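Local coordinates for protein putative NADPH-dependent oxidoreductase (Desulfitobacterium hafniense DCB-2, PDB 3DB2) that probably catalyses NADPH-dependent oxidation or reduction of an unidentified substrate, as a two-domain member of the GFO/IDH/MocA oxidoreductase family, at residues Val95-Ser100 with Gly183-Asp188; Ile99-Asp104 with Thr173-Pro178; Gly177-Leu182 with Ala332-Ala337. One frame throughout, in Å; residues are numbered along the deposited sequence.

Contact 1: Val95-Ser100 with Gly183-Asp188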
loop_
_atom_site.group_PDB
_atom_site.type_symbol
_atom_site.label_atom_id
_atom_site.label_comp_id
_atom_site.label_asym_id
_atom_site.label_seq_id
_atom_site.Cartn_x
_atom_site.Cartn_y
_atom_site.Cartn_z
ATOM N N VAL C 95 18.148 22.834 10.304
ATOM C CA VAL C 95 17.080 23.279 9.429
ATOM C C VAL C 95 15.962 22.217 9.419
ATOM O O VAL C 95 16.184 21.006 9.473
ATOM C CB VAL C 95 17.546 23.647 8.018
ATOM C CG1 VAL C 95 18.020 22.467 7.208
ATOM C CG2 VAL C 95 16.437 24.371 7.245
ATOM N N GLU C 96 14.721 22.705 9.397
ATOM C CA GLU C 96 13.583 21.809 9.373
ATOM C C GLU C 96 13.542 21.122 8.011
ATOM O O GLU C 96 14.078 21.576 7.004
ATOM C CB GLU C 96 12.234 22.493 9.521
ATOM C CG GLU C 96 11.626 22.276 10.893
ATOM C CD GLU C 96 11.473 20.800 11.211
ATOM O OE1 GLU C 96 11.468 19.920 10.323
ATOM O OE2 GLU C 96 11.368 20.534 12.427
ATOM N N LYS C 97 12.852 19.985 7.988
ATOM C CA LYS C 97 12.705 19.221 6.788
ATOM C C LYS C 97 11.827 19.866 5.674
ATOM O O LYS C 97 10.937 20.618 6.210
ATOM C CB LYS C 97 12.138 17.813 6.944
ATOM C CG LYS C 97 11.107 17.631 8.015
ATOM C CD LYS C 97 9.855 18.471 7.891
ATOM C CE LYS C 97 8.988 17.989 6.733
ATOM N NZ LYS C 97 7.552 18.182 7.134
ATOM N N PRO C 98 11.778 19.763 4.335
ATOM C CA PRO C 98 12.589 19.198 3.174
ATOM C C PRO C 98 13.766 20.166 3.381
ATOM O O PRO C 98 13.465 21.296 3.802
ATOM C CB PRO C 98 11.783 19.320 1.946
ATOM C CG PRO C 98 10.876 20.466 2.243
ATOM C CD PRO C 98 10.593 20.415 3.711
ATOM N N ILE C 99 14.959 19.723 3.085
ATOM C CA ILE C 99 16.122 20.599 2.965
ATOM C C ILE C 99 15.765 21.808 2.123
ATOM O O ILE C 99 16.138 22.944 2.452
ATOM C CB ILE C 99 17.304 19.823 2.391
ATOM C CG1 ILE C 99 18.510 20.726 2.129
ATOM C CG2 ILE C 99 16.978 19.078 1.112
ATOM C CD1 ILE C 99 19.794 19.923 1.990
ATOM N N SER C 100 14.998 21.596 1.061
ATOM C CA SER C 100 14.448 22.619 0.197
ATOM C C SER C 100 13.387 21.992 -0.698
ATOM O O SER C 100 13.206 20.782 -0.611
ATOM C CB SER C 100 15.557 23.214 -0.680
ATOM O OG SER C 100 16.144 22.272 -1.549
ATOM N N GLY C 183 4.956 13.247 2.565
ATOM C CA GLY C 183 5.750 12.145 2.063
ATOM C C GLY C 183 7.204 12.189 2.475
ATOM O O GLY C 183 7.846 11.148 2.593
ATOM N N VAL C 184 7.784 13.395 2.660
ATOM C CA VAL C 184 9.232 13.412 2.927
ATOM C C VAL C 184 9.565 12.717 4.227
ATOM O O VAL C 184 10.641 12.158 4.440
ATOM C CB VAL C 184 9.700 14.883 2.930
ATOM C CG1 VAL C 184 11.080 15.037 3.550
ATOM C CG2 VAL C 184 9.707 15.388 1.496
ATOM N N HIS C 185 8.601 12.733 5.165
ATOM C CA HIS C 185 8.754 12.011 6.428
ATOM C C HIS C 185 8.919 10.508 6.177
ATOM O O HIS C 185 9.872 9.886 6.661
ATOM C CB HIS C 185 7.554 12.176 7.338
ATOM C CG HIS C 185 7.340 13.506 7.971
ATOM N ND1 HIS C 185 7.793 13.814 9.234
ATOM C CD2 HIS C 185 6.704 14.604 7.506
ATOM C CE1 HIS C 185 7.442 15.050 9.516
ATOM N NE2 HIS C 185 6.778 15.549 8.492
ATOM N N GLN C 186 7.967 9.988 5.396
ATOM C CA GLN C 186 8.009 8.545 5.078
ATOM C C GLN C 186 9.125 8.183 4.124
ATOM O O GLN C 186 9.739 7.102 4.267
ATOM C CB GLN C 186 6.645 8.074 4.549
ATOM C CG GLN C 186 5.560 8.175 5.624
ATOM C CD GLN C 186 5.613 7.070 6.662
ATOM O OE1 GLN C 186 6.650 6.581 7.112
ATOM N NE2 GLN C 186 4.426 6.685 7.095
ATOM N N ILE C 187 9.461 9.041 3.155
ATOM C CA ILE C 187 10.648 8.833 2.345
ATOM C C ILE C 187 11.914 8.710 3.172
ATOM O O ILE C 187 12.776 7.828 2.960
ATOM C CB ILE C 187 10.790 9.957 1.298
ATOM C CG1 ILE C 187 9.579 9.881 0.343
ATOM C CG2 ILE C 187 12.123 9.904 0.583
ATOM C CD1 ILE C 187 9.518 11.058 -0.594
ATOM N N ASP C 188 12.071 9.563 4.173
ATOM C CA ASP C 188 13.209 9.444 5.085
ATOM C C ASP C 188 13.086 8.145 5.885
ATOM O O ASP C 188 14.118 7.452 5.986
ATOM C CB ASP C 188 13.325 10.644 6.012
ATOM C CG ASP C 188 14.630 10.519 6.798
ATOM O OD1 ASP C 188 15.714 10.684 6.183
ATOM O OD2 ASP C 188 14.523 10.237 8.003
#
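Pro98 and Val184 mark the closest backbone approach, 6.7 Å from CA to CA, where the chain that has just left strand 92-96 turns past the early part of helix 183-194. A cis peptide bond between Lys97 and Pro98 shapes this turn, and the two residues meet the helix differently.

Pro98 makes the apolar half of the contact. Val184 points toward it and presents both methyl branches: CG1 lies 4.4 Å from Pro98 CA, while CG2 is 4.5 Å from Pro98 CB, a loose van der Waals fit. Val184 also rests on Val334 of helix 324-343.

Lys97 makes the polar half. Its chain bends at chi2 (59°) and again at chi3 (71°), curling across the His185 side chain at about a right angle and placing NZ 3.1 Å from His185 NE2. The amine comes obliquely to the imidazole, with CE following at 3.7 Å from NE2. NZ also makes a weak hydrogen bond to Gln181 O. At the base of the lysine, its backbone N donates to Glu96 OE1 (2.7 Å), on the anti side and 26° out of the carboxylate plane, which ties the acidic side chain back over the turn; Glu96 OE2 is held by Trp16. The His185 ring also meets that of Trp261, nearly perpendicularly. With an alanine in place of His185, Lys97 NZ would probably lose its ring neighbour and turn more freely, and Trp261 would face a gap.

Glu96, Lys97 and cis-Pro98 form the Glu-Lys-Pro motif of GFO/IDH/MocA oxidoreductases; a lysine facing a histidine between the two domains is consistent with the active site of that family.

Contact 2: Ile99-Asp104 with Thr173-Pro178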
loop_
_atom_site.group_PDB
_atom_site.type_symbol
_atom_site.label_atom_id
_atom_site.label_comp_id
_atom_site.label_asym_id
_atom_site.label_seq_id
_atom_site.Cartn_x
_atom_site.Cartn_y
_atom_site.Cartn_z
ATOM N N ILE C 99 14.959 19.723 3.085
ATOM C CA ILE C 99 16.122 20.599 2.965
ATOM C C ILE C 99 15.765 21.808 2.123
ATOM O O ILE C 99 16.138 22.944 2.452
ATOM C CB ILE C 99 17.304 19.823 2.391
ATOM C CG1 ILE C 99 18.510 20.726 2.129
ATOM C CG2 ILE C 99 16.978 19.078 1.112
ATOM C CD1 ILE C 99 19.794 19.923 1.990
ATOM N N SER C 100 14.998 21.596 1.061
ATOM C CA SER C 100 14.448 22.619 0.197
ATOM C C SER C 100 13.387 21.992 -0.698
ATOM O O SER C 100 13.206 20.782 -0.611
ATOM C CB SER C 100 15.557 23.214 -0.680
ATOM O OG SER C 100 16.144 22.272 -1.549
ATOM N N VAL C 101 12.717 22.745 -1.548
ATOM C CA VAL C 101 11.865 22.100 -2.555
ATOM C C VAL C 101 12.510 22.105 -3.927
ATOM O O VAL C 101 12.039 21.412 -4.852
ATOM C CB VAL C 101 10.462 22.723 -2.557
ATOM C CG1 VAL C 101 9.744 22.168 -1.333
ATOM C CG2 VAL C 101 10.458 24.241 -2.534
ATOM N N SER C 102 13.613 22.836 -4.151
ATOM C CA SER C 102 14.226 22.699 -5.475
ATOM C C SER C 102 15.617 22.079 -5.385
ATOM O O SER C 102 16.366 22.190 -4.412
ATOM C CB SER C 102 14.299 24.044 -6.183
ATOM O OG SER C 102 15.557 24.655 -5.940
ATOM N N LEU C 103 16.018 21.375 -6.444
ATOM C CA LEU C 103 17.333 20.737 -6.428
ATOM C C LEU C 103 18.459 21.766 -6.293
ATOM O O LEU C 103 19.440 21.546 -5.592
ATOM C CB LEU C 103 17.487 19.908 -7.704
ATOM C CG LEU C 103 18.756 19.065 -7.821
ATOM C CD1 LEU C 103 18.847 18.016 -6.722
ATOM C CD2 LEU C 103 18.843 18.369 -9.172
ATOM N N ASP C 104 18.307 22.875 -7.001
ATOM C CA ASP C 104 19.304 23.935 -7.047
ATOM C C ASP C 104 19.689 24.368 -5.634
ATOM O O ASP C 104 20.841 24.418 -5.234
ATOM C CB ASP C 104 18.773 25.148 -7.815
ATOM C CG ASP C 104 19.839 26.234 -7.915
ATOM O OD1 ASP C 104 20.973 25.888 -8.306
ATOM O OD2 ASP C 104 19.533 27.402 -7.600
ATOM N N THR C 173 5.711 25.357 -4.754
ATOM C CA THR C 173 5.995 25.445 -3.324
ATOM C C THR C 173 5.776 24.122 -2.603
ATOM O O THR C 173 6.348 23.837 -1.545
ATOM C CB THR C 173 5.091 26.590 -2.817
ATOM O OG1 THR C 173 3.717 26.321 -3.097
ATOM C CG2 THR C 173 5.424 27.849 -3.613
ATOM N N ALA C 174 4.890 23.294 -3.165
ATOM C CA ALA C 174 4.574 22.002 -2.571
ATOM C C ALA C 174 4.533 20.931 -3.655
ATOM O O ALA C 174 3.505 20.440 -4.102
ATOM C CB ALA C 174 3.265 22.113 -1.802
ATOM N N PRO C 175 5.686 20.540 -4.160
ATOM C CA PRO C 175 5.712 19.526 -5.215
ATOM C C PRO C 175 5.050 18.213 -4.778
ATOM O O PRO C 175 5.292 17.635 -3.725
ATOM C CB PRO C 175 7.203 19.359 -5.478
ATOM C CG PRO C 175 7.836 20.611 -4.982
ATOM C CD PRO C 175 7.028 21.036 -3.787
ATOM N N GLY C 176 4.171 17.738 -5.642
ATOM C CA GLY C 176 3.361 16.549 -5.486
ATOM C C GLY C 176 2.357 16.707 -4.376
ATOM O O GLY C 176 1.766 15.745 -3.872
ATOM N N GLY C 177 2.110 17.950 -3.943
ATOM C CA GLY C 177 1.139 18.185 -2.883
ATOM C C GLY C 177 1.555 17.566 -1.561
ATOM O O GLY C 177 2.585 17.960 -0.998
ATOM N N PRO C 178 0.786 16.606 -1.057
ATOM C CA PRO C 178 1.150 15.946 0.193
ATOM C C PRO C 178 2.470 15.195 0.046
ATOM O O PRO C 178 3.114 14.862 1.057
ATOM C CB PRO C 178 -0.043 15.025 0.483
ATOM C CG PRO C 178 -0.611 14.739 -0.882
ATOM C CD PRO C 178 -0.467 16.052 -1.613
#
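Val101 meets the loop 173-178 through one branch, its CG1 methyl, which lies 3.8 Å from Pro175 CD and equally far from the backbone O of Thr173. Pro175 meets the valine with CD and CG, CD also sitting 4.0 Å from Val101 CB, and the two side chains cross at about a right angle. CG1 lies anti to the carbonyl carbon (chi1 -76°), which turns this branch to the loop. Thr173 contributes its carbonyl here; its CB points away from Val101, and OG1 hydrogen-bonds to Trp167 O.

A serine-braced loop positions one partner and a β-turn the other. On the valine side, Ser100 OG donates to Ser102 O (2.9 Å), arriving 24° off the carbonyl plane and closing the short loop that carries Val101. Ser102 occupies the N-cap position of helix 103-116, with a weak hydrogen bond from His105 N to its OG. On the proline side, Ala174 to Gly177 form a type II β-turn closed by Gly177 N to Ala174 O (2.9 Å), with Gly176 at positive phi in its third position. Asn213 and Asn217 bind the carbonyls of Ala174 and Gly176.

The contact joins the loop entering helix 103-116 of the Rossmann domain to the loop before helix 178-181 of the C-terminal domain. Between them there is no hydrogen bond and little buried surface, so this junction rests on van der Waals contact and imposes little directional constraint.

Contact 3: Gly177-Leu182 with Ala332-Ala337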
loop_
_atom_site.group_PDB
_atom_site.type_symbol
_atom_site.label_atom_id
_atom_site.label_comp_id
_atom_site.label_asym_id
_atom_site.label_seq_id
_atom_site.Cartn_x
_atom_site.Cartn_y
_atom_site.Cartn_z
ATOM N N GLY C 177 2.110 17.950 -3.943
ATOM C CA GLY C 177 1.139 18.185 -2.883
ATOM C C GLY C 177 1.555 17.566 -1.561
ATOM O O GLY C 177 2.585 17.960 -0.998
ATOM N N PRO C 178 0.786 16.606 -1.057
ATOM C CA PRO C 178 1.150 15.946 0.193
ATOM C C PRO C 178 2.470 15.195 0.046
ATOM O O PRO C 178 3.114 14.862 1.057
ATOM C CB PRO C 178 -0.043 15.025 0.483
ATOM C CG PRO C 178 -0.611 14.739 -0.882
ATOM C CD PRO C 178 -0.467 16.052 -1.613
ATOM N N LEU C 179 2.906 14.918 -1.175
ATOM C CA LEU C 179 4.181 14.177 -1.297
ATOM C C LEU C 179 5.340 14.890 -0.619
ATOM O O LEU C 179 6.207 14.278 0.020
ATOM C CB LEU C 179 4.485 14.007 -2.771
ATOM C CG LEU C 179 5.534 13.015 -3.229
ATOM C CD1 LEU C 179 5.415 11.721 -2.440
ATOM C CD2 LEU C 179 5.387 12.828 -4.731
ATOM N N THR C 180 5.371 16.229 -0.743
ATOM C CA THR C 180 6.390 16.994 -0.016
ATOM C C THR C 180 6.104 17.095 1.467
ATOM O O THR C 180 6.899 16.649 2.296
ATOM C CB THR C 180 6.498 18.414 -0.612
ATOM O OG1 THR C 180 7.022 18.348 -1.946
ATOM C CG2 THR C 180 7.474 19.241 0.192
ATOM N N GLN C 181 4.974 17.668 1.852
ATOM C CA GLN C 181 4.659 18.000 3.227
ATOM C C GLN C 181 4.571 16.759 4.114
ATOM O O GLN C 181 5.003 16.799 5.268
ATOM C CB GLN C 181 3.323 18.742 3.354
ATOM C CG GLN C 181 3.271 20.196 2.990
ATOM C CD GLN C 181 4.630 20.823 2.729
ATOM O OE1 GLN C 181 5.284 21.346 3.634
ATOM N NE2 GLN C 181 5.034 20.765 1.456
ATOM N N LEU C 182 3.977 15.698 3.571
ATOM C CA LEU C 182 3.750 14.463 4.311
ATOM C C LEU C 182 4.775 13.433 3.851
ATOM O O LEU C 182 5.422 12.779 4.669
ATOM C CB LEU C 182 2.333 13.912 4.115
ATOM C CG LEU C 182 1.158 14.832 4.447
ATOM C CD1 LEU C 182 -0.176 14.077 4.406
ATOM C CD2 LEU C 182 1.360 15.477 5.805
ATOM N N ALA C 332 15.053 14.280 -3.741
ATOM C CA ALA C 332 15.192 13.661 -5.056
ATOM C C ALA C 332 14.103 12.619 -5.307
ATOM O O ALA C 332 13.620 12.471 -6.425
ATOM C CB ALA C 332 16.568 13.025 -5.168
ATOM N N VAL C 333 13.688 11.890 -4.279
ATOM C CA VAL C 333 12.552 10.977 -4.440
ATOM C C VAL C 333 11.298 11.749 -4.838
ATOM O O VAL C 333 10.547 11.365 -5.736
ATOM C CB VAL C 333 12.340 10.148 -3.166
ATOM C CG1 VAL C 333 11.144 9.228 -3.194
ATOM C CG2 VAL C 333 13.588 9.277 -2.925
ATOM N N VAL C 334 11.052 12.879 -4.149
ATOM C CA VAL C 334 9.886 13.697 -4.443
ATOM C C VAL C 334 10.002 14.227 -5.872
ATOM O O VAL C 334 9.012 14.179 -6.606
ATOM C CB VAL C 334 9.706 14.838 -3.422
ATOM C CG1 VAL C 334 8.532 15.737 -3.824
ATOM C CG2 VAL C 334 9.451 14.309 -2.013
ATOM N N LEU C 335 11.180 14.704 -6.271
ATOM C CA LEU C 335 11.284 15.295 -7.612
ATOM C C LEU C 335 11.133 14.202 -8.682
ATOM O O LEU C 335 10.540 14.437 -9.737
ATOM C CB LEU C 335 12.583 16.071 -7.754
ATOM C CG LEU C 335 12.806 17.229 -6.775
ATOM C CD1 LEU C 335 14.219 17.791 -6.912
ATOM C CD2 LEU C 335 11.771 18.339 -6.961
ATOM N N ALA C 336 11.644 13.021 -8.371
ATOM C CA ALA C 336 11.556 11.926 -9.364
ATOM C C ALA C 336 10.111 11.519 -9.549
ATOM O O ALA C 336 9.691 11.193 -10.676
ATOM C CB ALA C 336 12.434 10.786 -8.901
ATOM N N ALA C 337 9.366 11.518 -8.434
ATOM C CA ALA C 337 7.940 11.188 -8.458
ATOM C C ALA C 337 7.121 12.196 -9.238
ATOM O O ALA C 337 6.233 11.830 -10.006
ATOM C CB ALA C 337 7.396 11.058 -7.037
#
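Leu179 and Val334 bring the short helix 178-181 against helix 324-343, their CA atoms 6.5 Å apart. The apolar contacts dominate. Leu179 carries CG opposite the backbone N across its first torsion (chi1 -165°), which sends the chain out to the long helix: CG lies 4.1 Å from Val334 CG1, and the CD2 methyl reaches further along to Ala337 CB, at 3.5 Å. Leucine and valine run past each other in opposite directions, while the small alanine, one helical turn on, receives the leucine tip.

Other contacts set carbon against oxygen. Val334 CG2 is 3.8 Å from the backbone O of Leu179, and Val334 CG1 stands 3.6 Å from Thr180 OG1. That hydroxyl has its polar partner elsewhere, in a hydrogen bond with the carbonyl of Pro175, so the buried oxygen is satisfied although a methyl abuts it.

Gly177 takes the N-cap position of the short helix, and Leu182 N donates to Pro178 O. Leu179 also touches Asn217, and Val333 touches Leu221, both on strand 216-223. This is helix-on-helix packing over one face of the mixed sheet in the C-terminal domain.

The three contacts lie close together, with centres 9 Å apart for contacts 1 and 2 and for contacts 1 and 3, and 7 Å for contacts 2 and 3. Along the chain, 95-104 supplies the Rossmann-side segments of contacts 1 and 2, 173-188 supplies a partner to all three, and 332-337 comes last. Contacts 1 and 2 therefore join the two domains, whereas contact 3 seats helix 178-181 on helix 324-343. Helices 178-181 and 183-194 are consecutive, and Ile187 of contact 1 packs on Val333 and Val334 of contact 3. The helices beside the Glu-Lys-Pro segment are thus linked to one another at the domain junction.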